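Local coordinates for protein putative peptidyl-arginine deiminase (Chlorobium tepidum, PDB 1XKN) that probably hydrolyses the guanidino group of arginine-like substrates, acting as an agmatine or protein-arginine deiminase of the guanidino-group modifying superfamily, at residues L168-T172 with G216-A222; F7-W12 with I160-G164; N228-V234 with L264-P270. All coordinates share one frame; numbering follows the deposited sequence.

Contact 1 of 3, residues L168-T172 with G216-A222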
loop_
_atom_site.group_PDB
_atom_site.type_symbol
_atom_site.label_atom_id
_atom_site.label_comp_id
_atom_site.label_asym_id
_atom_site.label_seq_id
_atom_site.Cartn_x
_atom_site.Cartn_y
_atom_site.Cartn_z
ATOM N N LEU A 168 9.234 -4.753 -10.820
ATOM C CA LEU A 168 8.587 -3.660 -10.106
ATOM C C LEU A 168 7.627 -2.999 -11.085
ATOM O O LEU A 168 8.022 -2.567 -12.172
ATOM C CB LEU A 168 9.616 -2.649 -9.584
ATOM C CG LEU A 168 9.042 -1.453 -8.811
ATOM C CD1 LEU A 168 10.059 -0.946 -7.801
ATOM C CD2 LEU A 168 8.641 -0.340 -9.778
ATOM N N LEU A 169 6.360 -2.951 -10.687
ATOM C CA LEU A 169 5.296 -2.362 -11.493
ATOM C C LEU A 169 5.003 -0.952 -10.983
ATOM O O LEU A 169 4.896 -0.732 -9.776
ATOM C CB LEU A 169 4.037 -3.226 -11.379
ATOM C CG LEU A 169 2.835 -2.872 -12.251
ATOM C CD1 LEU A 169 3.186 -3.121 -13.709
ATOM C CD2 LEU A 169 1.627 -3.714 -11.847
ATOM N N THR A 170 4.877 0.002 -11.900
ATOM C CA THR A 170 4.592 1.384 -11.515
ATOM C C THR A 170 3.843 2.085 -12.644
ATOM O O THR A 170 3.424 1.439 -13.604
ATOM C CB THR A 170 5.904 2.145 -11.193
ATOM O OG1 THR A 170 5.597 3.414 -10.604
ATOM C CG2 THR A 170 6.726 2.367 -12.457
ATOM N N THR A 171 3.652 3.396 -12.529
ATOM C CA THR A 171 2.959 4.131 -13.583
ATOM C C THR A 171 3.744 5.362 -13.991
ATOM O O THR A 171 4.404 6.004 -13.169
ATOM C CB THR A 171 1.550 4.604 -13.156
ATOM O OG1 THR A 171 1.666 5.577 -12.113
ATOM C CG2 THR A 171 0.714 3.433 -12.675
ATOM N N THR A 172 3.666 5.688 -15.273
ATOM C CA THR A 172 4.341 6.860 -15.800
ATOM C C THR A 172 3.642 8.092 -15.234
ATOM O O THR A 172 4.282 9.083 -14.892
ATOM C CB THR A 172 4.270 6.876 -17.337
ATOM O OG1 THR A 172 5.040 5.784 -17.854
ATOM C CG2 THR A 172 4.816 8.183 -17.891
ATOM N N GLY A 216 -2.194 8.968 -10.306
ATOM C CA GLY A 216 -2.051 7.650 -10.902
ATOM C C GLY A 216 -1.368 6.524 -10.148
ATOM O O GLY A 216 -0.664 5.728 -10.762
ATOM N N HIS A 217 -1.572 6.421 -8.838
ATOM C CA HIS A 217 -0.944 5.330 -8.094
ATOM C C HIS A 217 -1.306 3.978 -8.682
ATOM O O HIS A 217 -2.471 3.699 -8.968
ATOM C CB HIS A 217 -1.363 5.348 -6.628
ATOM C CG HIS A 217 -0.422 6.105 -5.748
ATOM N ND1 HIS A 217 -0.562 6.151 -4.379
ATOM C CD2 HIS A 217 0.670 6.850 -6.042
ATOM C CE1 HIS A 217 0.405 6.891 -3.865
ATOM N NE2 HIS A 217 1.165 7.326 -4.853
ATOM N N VAL A 218 -0.298 3.131 -8.838
ATOM C CA VAL A 218 -0.505 1.810 -9.397
ATOM C C VAL A 218 -1.381 0.969 -8.474
ATOM O O VAL A 218 -2.164 0.142 -8.945
ATOM C CB VAL A 218 0.852 1.091 -9.631
ATOM C CG1 VAL A 218 1.494 0.704 -8.305
ATOM C CG2 VAL A 218 0.651 -0.125 -10.520
ATOM N N ASP A 219 -1.288 1.199 -7.165
ATOM C CA ASP A 219 -2.075 0.395 -6.231
ATOM C C ASP A 219 -3.585 0.651 -6.253
ATOM O O ASP A 219 -4.318 0.161 -5.395
ATOM C CB ASP A 219 -1.503 0.488 -4.801
ATOM C CG ASP A 219 -1.905 1.750 -4.057
ATOM O OD1 ASP A 219 -2.404 2.702 -4.684
ATOM O OD2 ASP A 219 -1.712 1.782 -2.815
ATOM N N ASP A 220 -4.056 1.416 -7.234
ATOM C CA ASP A 220 -5.492 1.643 -7.379
ATOM C C ASP A 220 -5.883 0.982 -8.697
ATOM O O ASP A 220 -7.021 1.106 -9.151
ATOM C CB ASP A 220 -5.838 3.138 -7.448
ATOM C CG ASP A 220 -5.973 3.778 -6.078
ATOM O OD1 ASP A 220 -6.333 3.070 -5.118
ATOM O OD2 ASP A 220 -5.738 5.001 -5.970
HETATM N N MSE A 221 -4.946 0.246 -9.292
HETATM C CA MSE A 221 -5.191 -0.361 -10.596
HETATM C C MSE A 221 -4.636 -1.766 -10.867
HETATM O O MSE A 221 -5.370 -2.655 -11.295
HETATM C CB MSE A 221 -4.663 0.614 -11.653
HETATM C CG MSE A 221 -4.811 0.188 -13.092
HETATM SE SE MSE A 221 -4.322 1.670 -14.232
HETATM C CE MSE A 221 -2.474 1.841 -13.708
ATOM N N ALA A 222 -3.340 -1.955 -10.634
ATOM C CA ALA A 222 -2.694 -3.235 -10.898
ATOM C C ALA A 222 -1.810 -3.673 -9.738
ATOM O O ALA A 222 -1.134 -2.849 -9.113
ATOM C CB ALA A 222 -1.877 -3.137 -12.176
HETATM O O HOH W 1 2.225 4.510 -9.467
#
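Thr171 meets Gly216, Val218 and the selenomethionine Met221 where strand 167-171 of the alpha/beta-propeller (pentein) fold runs past a loop containing a short 3-10 turn, residues 218-220. It shows how one threonine can serve a polar and an apolar neighbourhood at once. Thr171 OG1 donates to Gly216 O at 2.7 Å, approaching 35° out of the carbonyl plane. The methyl Thr171 CG2 lies 3.7 Å from Met221 CE, brought there by a bend at the selenomethionine's third torsion, and also packs on Val218. The first torsion of Thr171, 66°, makes this division: OG1 is wedged between backbone N and carbonyl carbon, and CG2 swings beside the N. A second apolar patch lies two residues back along the strand, where Leu169 CD2 presses on Ala222 CB at 3.6 Å and Leu169 CG on Val218 CG2 at 3.9 Å.

Further polar links fix the threonine hydroxyl. A water oxygen lies 2.9 Å from both Thr171 OG1, to which it donates, and Val218 N, from which it accepts, bridging strand and turn. OG1 also accepts from Cys174 N, Thr171 holding the N-cap position of helix 172-175. On the loop side, Gly216 N is held by Asp212, while His217 and Asp219 turn their polar ends to Glu156 and His338. The turn itself is closed by Val218 O, which accepts both Met221 N at 2.8 Å and Ala222 N at 2.9 Å.

Contact 2 of 3, residues F7-W12 with I160-G164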
loop_
_atom_site.group_PDB
_atom_site.type_symbol
_atom_site.label_atom_id
_atom_site.label_comp_id
_atom_site.label_asym_id
_atom_site.label_seq_id
_atom_site.Cartn_x
_atom_site.Cartn_y
_atom_site.Cartn_z
ATOM N N PHE A 7 16.874 -6.015 -0.998
ATOM C CA PHE A 7 15.801 -6.870 -1.475
ATOM C C PHE A 7 14.522 -6.408 -0.800
ATOM O O PHE A 7 14.484 -6.233 0.421
ATOM C CB PHE A 7 16.075 -8.334 -1.110
ATOM C CG PHE A 7 14.897 -9.247 -1.324
ATOM C CD1 PHE A 7 14.446 -9.539 -2.608
ATOM C CD2 PHE A 7 14.228 -9.800 -0.237
ATOM C CE1 PHE A 7 13.342 -10.370 -2.807
ATOM C CE2 PHE A 7 13.122 -10.632 -0.423
ATOM C CZ PHE A 7 12.681 -10.914 -1.711
HETATM N N MSE A 8 13.487 -6.177 -1.601
HETATM C CA MSE A 8 12.203 -5.770 -1.060
HETATM C C MSE A 8 11.261 -6.956 -1.183
HETATM O O MSE A 8 10.883 -7.348 -2.289
HETATM C CB MSE A 8 11.618 -4.583 -1.825
HETATM C CG MSE A 8 10.368 -4.030 -1.154
HETATM SE SE MSE A 8 9.506 -2.623 -2.147
HETATM C CE MSE A 8 7.677 -2.873 -1.591
ATOM N N PRO A 9 10.883 -7.557 -0.048
ATOM C CA PRO A 9 9.977 -8.705 -0.084
ATOM C C PRO A 9 8.630 -8.325 -0.682
ATOM O O PRO A 9 8.191 -7.178 -0.567
ATOM C CB PRO A 9 9.839 -9.084 1.389
ATOM C CG PRO A 9 11.154 -8.669 1.967
ATOM C CD PRO A 9 11.387 -7.326 1.316
ATOM N N PRO A 10 7.962 -9.281 -1.343
ATOM C CA PRO A 10 6.656 -8.978 -1.927
ATOM C C PRO A 10 5.657 -8.888 -0.773
ATOM O O PRO A 10 5.929 -9.368 0.328
ATOM C CB PRO A 10 6.400 -10.171 -2.844
ATOM C CG PRO A 10 7.064 -11.291 -2.109
ATOM C CD PRO A 10 8.359 -10.670 -1.626
ATOM N N GLU A 11 4.507 -8.275 -1.022
ATOM C CA GLU A 11 3.513 -8.103 0.021
ATOM C C GLU A 11 2.964 -9.412 0.582
ATOM O O GLU A 11 2.490 -9.449 1.716
ATOM C CB GLU A 11 2.371 -7.237 -0.505
ATOM C CG GLU A 11 1.442 -6.712 0.562
ATOM C CD GLU A 11 0.559 -5.603 0.037
ATOM O OE1 GLU A 11 1.113 -4.558 -0.360
ATOM O OE2 GLU A 11 -0.676 -5.780 0.013
ATOM N N TRP A 12 3.027 -10.484 -0.202
ATOM C CA TRP A 12 2.518 -11.770 0.255
ATOM C C TRP A 12 3.540 -12.582 1.056
ATOM O O TRP A 12 3.224 -13.670 1.532
ATOM C CB TRP A 12 2.011 -12.602 -0.929
ATOM C CG TRP A 12 3.059 -12.915 -1.947
ATOM C CD1 TRP A 12 4.030 -13.871 -1.861
ATOM C CD2 TRP A 12 3.260 -12.248 -3.193
ATOM N NE1 TRP A 12 4.826 -13.841 -2.981
ATOM C CE2 TRP A 12 4.373 -12.854 -3.817
ATOM C CE3 TRP A 12 2.606 -11.193 -3.850
ATOM C CZ2 TRP A 12 4.849 -12.439 -5.062
ATOM C CZ3 TRP A 12 3.082 -10.783 -5.089
ATOM C CH2 TRP A 12 4.190 -11.408 -5.680
ATOM N N ILE A 160 4.363 1.948 -6.255
ATOM C CA ILE A 160 5.137 0.818 -6.764
ATOM C C ILE A 160 4.549 -0.498 -6.260
ATOM O O ILE A 160 3.812 -0.521 -5.276
ATOM C CB ILE A 160 6.626 0.893 -6.323
ATOM C CG1 ILE A 160 6.723 0.879 -4.797
ATOM C CG2 ILE A 160 7.276 2.152 -6.886
ATOM C CD1 ILE A 160 8.134 0.688 -4.273
ATOM N N ASP A 161 4.862 -1.590 -6.949
ATOM C CA ASP A 161 4.391 -2.916 -6.564
ATOM C C ASP A 161 5.405 -3.916 -7.108
ATOM O O ASP A 161 5.671 -3.943 -8.308
ATOM C CB ASP A 161 2.998 -3.180 -7.143
ATOM C CG ASP A 161 2.379 -4.461 -6.615
ATOM O OD1 ASP A 161 2.611 -5.529 -7.215
ATOM O OD2 ASP A 161 1.674 -4.395 -5.587
ATOM N N VAL A 162 5.980 -4.728 -6.227
ATOM C CA VAL A 162 6.999 -5.692 -6.642
ATOM C C VAL A 162 6.544 -7.150 -6.628
ATOM O O VAL A 162 5.628 -7.517 -5.894
ATOM C CB VAL A 162 8.267 -5.561 -5.760
ATOM C CG1 VAL A 162 8.789 -4.133 -5.817
ATOM C CG2 VAL A 162 7.950 -5.948 -4.316
ATOM N N ASN A 163 7.188 -7.983 -7.442
ATOM C CA ASN A 163 6.825 -9.397 -7.494
ATOM C C ASN A 163 7.740 -10.221 -6.589
ATOM O O ASN A 163 7.595 -11.440 -6.485
ATOM C CB ASN A 163 6.874 -9.912 -8.941
ATOM C CG ASN A 163 8.277 -10.249 -9.401
ATOM O OD1 ASN A 163 9.237 -9.567 -9.055
ATOM N ND2 ASN A 163 8.397 -11.303 -10.197
ATOM N N GLY A 164 8.680 -9.541 -5.936
ATOM C CA GLY A 164 9.595 -10.205 -5.019
ATOM C C GLY A 164 10.694 -11.017 -5.672
ATOM O O GLY A 164 11.402 -11.772 -5.002
HETATM O O HOH W 2 3.868 -7.145 -3.713
#
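Pro10 and Gly164 are the nearest pair of CA atoms, 4.4 Å apart, between two segments whose end-to-end directions lie 91° apart. The arrangement sets the irregular link between strands 5-7 and 15-21 across the turn end of a beta-hairpin, formed by strands 160-162 and 167-171 of the propeller fold. No direct hydrogen bond joins the two. A water does so instead, accepting from Glu11 N and donating to Val162 O at 2.8 Å, which satisfies one backbone atom from each side.

The side chains of the link grip the hairpin at several points. Phe7 presents its edge to the turn, with CE1 3.2 Å from Gly164 O and that oxygen lying in the plane of the ring. The chain of selenomethionine Met8, extended beyond CG, runs obliquely across the Ile160 and Val162 side chains, SE reaching Val162 CG1 at 4.0 Å and Ile160 CD1 at 4.2 Å. Val162 points its other methyl, CG2, at the carbonyl oxygens of Met8 and Pro9. The pyrrolidine of Pro10 lies against Gly164 CA, where the absence of a side chain lets the backbones come close.

Beyond this shell, Asn163 OD1 accepts from Ala165 N and Leu167 N and its ND2 donates to Glu227 O, which pins the turn. Glu11 and Asp161 each form a salt bridge with Arg223, whose positive charge probably offsets the nearness of the two carboxylates. Back in the first shell, Trp12 completes the contact: a first torsion of 61° folds the indole back over its own segment, setting Pro10 CB 3.4 Å above the centre of one ring face and bringing Trp12 CZ2 within 3.3 Å of Asn163 O.

Contact 3 of 3, residues N228-V234 with L264-P270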
loop_
_atom_site.group_PDB
_atom_site.type_symbol
_atom_site.label_atom_id
_atom_site.label_comp_id
_atom_site.label_asym_id
_atom_site.label_seq_id
_atom_site.Cartn_x
_atom_site.Cartn_y
_atom_site.Cartn_z
ATOM N N ASN A 228 4.538 -14.401 -11.097
ATOM C CA ASN A 228 4.289 -14.110 -12.504
ATOM C C ASN A 228 2.847 -13.760 -12.838
ATOM O O ASN A 228 2.430 -13.875 -13.989
ATOM C CB ASN A 228 4.769 -15.282 -13.376
ATOM C CG ASN A 228 4.096 -16.601 -13.031
ATOM O OD1 ASN A 228 4.599 -17.672 -13.387
ATOM N ND2 ASN A 228 2.959 -16.539 -12.354
ATOM N N THR A 229 2.089 -13.304 -11.843
ATOM C CA THR A 229 0.694 -12.953 -12.086
ATOM C C THR A 229 0.322 -11.563 -11.588
ATOM O O THR A 229 0.598 -11.203 -10.445
ATOM C CB THR A 229 -0.257 -13.978 -11.439
ATOM O OG1 THR A 229 0.061 -15.290 -11.924
ATOM C CG2 THR A 229 -1.704 -13.655 -11.791
ATOM N N VAL A 230 -0.305 -10.787 -12.466
ATOM C CA VAL A 230 -0.737 -9.441 -12.133
ATOM C C VAL A 230 -2.249 -9.342 -12.244
ATOM O O VAL A 230 -2.836 -9.797 -13.229
ATOM C CB VAL A 230 -0.125 -8.392 -13.088
ATOM C CG1 VAL A 230 -0.678 -7.004 -12.771
ATOM C CG2 VAL A 230 1.384 -8.394 -12.958
ATOM N N VAL A 231 -2.880 -8.777 -11.222
ATOM C CA VAL A 231 -4.319 -8.581 -11.266
ATOM C C VAL A 231 -4.497 -7.120 -11.648
ATOM O O VAL A 231 -3.790 -6.246 -11.141
ATOM C CB VAL A 231 -5.008 -8.856 -9.897
ATOM C CG1 VAL A 231 -4.988 -10.344 -9.603
ATOM C CG2 VAL A 231 -4.328 -8.077 -8.778
ATOM N N ILE A 232 -5.412 -6.856 -12.568
ATOM C CA ILE A 232 -5.649 -5.488 -12.983
ATOM C C ILE A 232 -7.134 -5.207 -13.110
ATOM O O ILE A 232 -7.898 -6.018 -13.636
ATOM C CB ILE A 232 -4.937 -5.161 -14.324
ATOM C CG1 ILE A 232 -5.222 -3.705 -14.712
ATOM C CG2 ILE A 232 -5.383 -6.129 -15.416
ATOM C CD1 ILE A 232 -4.430 -3.205 -15.906
ATOM N N ALA A 233 -7.540 -4.053 -12.595
ATOM C CA ALA A 233 -8.931 -3.646 -12.653
ATOM C C ALA A 233 -9.287 -3.330 -14.092
ATOM O O ALA A 233 -8.526 -2.666 -14.802
ATOM C CB ALA A 233 -9.152 -2.424 -11.786
ATOM N N VAL A 234 -10.441 -3.814 -14.527
ATOM C CA VAL A 234 -10.889 -3.565 -15.885
ATOM C C VAL A 234 -12.345 -3.126 -15.869
ATOM O O VAL A 234 -13.201 -3.802 -15.300
ATOM C CB VAL A 234 -10.720 -4.825 -16.768
ATOM C CG1 VAL A 234 -9.244 -5.042 -17.077
ATOM C CG2 VAL A 234 -11.283 -6.035 -16.059
ATOM N N LEU A 264 3.500 -12.520 -18.695
ATOM C CA LEU A 264 2.946 -12.533 -17.350
ATOM C C LEU A 264 1.484 -12.955 -17.439
ATOM O O LEU A 264 0.817 -12.697 -18.440
ATOM C CB LEU A 264 3.032 -11.137 -16.723
ATOM C CG LEU A 264 4.434 -10.556 -16.520
ATOM C CD1 LEU A 264 4.339 -9.124 -16.007
ATOM C CD2 LEU A 264 5.202 -11.431 -15.542
ATOM N N ASN A 265 0.996 -13.618 -16.398
ATOM C CA ASN A 265 -0.395 -14.041 -16.348
ATOM C C ASN A 265 -1.184 -12.822 -15.894
ATOM O O ASN A 265 -0.827 -12.187 -14.903
ATOM C CB ASN A 265 -0.575 -15.175 -15.337
ATOM C CG ASN A 265 0.206 -16.420 -15.706
ATOM O OD1 ASN A 265 0.945 -16.968 -14.883
ATOM N ND2 ASN A 265 0.047 -16.876 -16.942
ATOM N N ILE A 266 -2.250 -12.496 -16.616
ATOM C CA ILE A 266 -3.060 -11.331 -16.280
ATOM C C ILE A 266 -4.463 -11.735 -15.843
ATOM O O ILE A 266 -5.209 -12.349 -16.608
ATOM C CB ILE A 266 -3.170 -10.376 -17.489
ATOM C CG1 ILE A 266 -1.778 -10.101 -18.077
ATOM C CG2 ILE A 266 -3.846 -9.078 -17.074
ATOM C CD1 ILE A 266 -0.784 -9.484 -17.109
ATOM N N VAL A 267 -4.814 -11.395 -14.606
ATOM C CA VAL A 267 -6.130 -11.711 -14.061
ATOM C C VAL A 267 -6.943 -10.425 -13.986
ATOM O O VAL A 267 -6.495 -9.437 -13.407
ATOM C CB VAL A 267 -6.010 -12.320 -12.644
ATOM C CG1 VAL A 267 -7.390 -12.528 -12.040
ATOM C CG2 VAL A 267 -5.262 -13.642 -12.716
ATOM N N LYS A 268 -8.132 -10.433 -14.578
ATOM C CA LYS A 268 -8.984 -9.252 -14.563
ATOM C C LYS A 268 -9.771 -9.125 -13.266
ATOM O O LYS A 268 -10.260 -10.115 -12.716
ATOM C CB LYS A 268 -9.978 -9.279 -15.729
ATOM C CG LYS A 268 -9.356 -9.196 -17.110
ATOM C CD LYS A 268 -10.439 -9.028 -18.169
ATOM C CE LYS A 268 -9.852 -8.979 -19.568
ATOM N NZ LYS A 268 -9.252 -10.288 -19.955
ATOM N N LEU A 269 -9.877 -7.894 -12.779
ATOM C CA LEU A 269 -10.640 -7.594 -11.577
ATOM C C LEU A 269 -11.675 -6.559 -11.978
ATOM O O LEU A 269 -11.426 -5.730 -12.852
ATOM C CB LEU A 269 -9.737 -7.009 -10.482
ATOM C CG LEU A 269 -9.171 -7.992 -9.450
ATOM C CD1 LEU A 269 -8.199 -7.272 -8.530
ATOM C CD2 LEU A 269 -10.312 -8.602 -8.648
ATOM N N PRO A 270 -12.865 -6.606 -11.371
ATOM C CA PRO A 270 -13.862 -5.606 -11.742
ATOM C C PRO A 270 -13.513 -4.283 -11.075
ATOM O O PRO A 270 -12.612 -4.224 -10.236
ATOM C CB PRO A 270 -15.163 -6.202 -11.201
ATOM C CG PRO A 270 -14.701 -6.947 -9.985
ATOM C CD PRO A 270 -13.426 -7.609 -10.450
#
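Val231 and Val267 run their side chains alongside each other, Val231 CG1 against Val267 CB, in the middle of two parallel strands whose axes differ in direction by 30°. Six backbone hydrogen bonds run the length of the pair, among them Val230 N to Asn265 O at 2.9 Å.

The packing is tight toward the helices. On one face Ile232 CG2 meets Ile266 CG2 at 3.7 Å, under Leu253 of helix 243-253. On the other, Val231 CB touches Leu269 CD1 at 3.8 Å and Thr229 CG2 touches Val267 CG2 at 3.7 Å, with Ile312 of helix 305-316 against Val267 and Leu269.

The solvent side is looser. Asn228 ND2 and Asn265 OD1 come to 3.3 Å, yet the angle is poor and the amide planes stand 84° apart, so no hydrogen bond forms. Exposed Lys268 lays its aliphatic chain across Val234, Lys268 CB to Val234 CG2 at 3.5 Å, before NZ reaches Tyr250 OH. Such a parallel pair, linked through helix 243-253, is the hallmark of a beta-alpha-beta unit.

Overall arrangement
The three contacts come in series along the chain: contact 2 closes at the hairpin, contact 1 opens on the hairpin's next strand, and contact 3 follows. Contacts 1 and 2 share a sheet, since strands 160-162 and 167-171 are antiparallel neighbours and probably bonded through Leu169 N and Asp161 O; their centres are about 13 Å apart. Contact 3 belongs to another sheet, with its centre also about 13 Å from that of contact 1. Residues 216-222 bridge the two sheets: they pack on strand 167-171 in contact 1, while Met221 O probably accepts from Ala233 N of contact 3. Contacts 2 and 3 do not touch. The loop thus ties neighbouring propeller sheets together, while residues 7-12 join strands 5-7 and 15-21 to the hairpin.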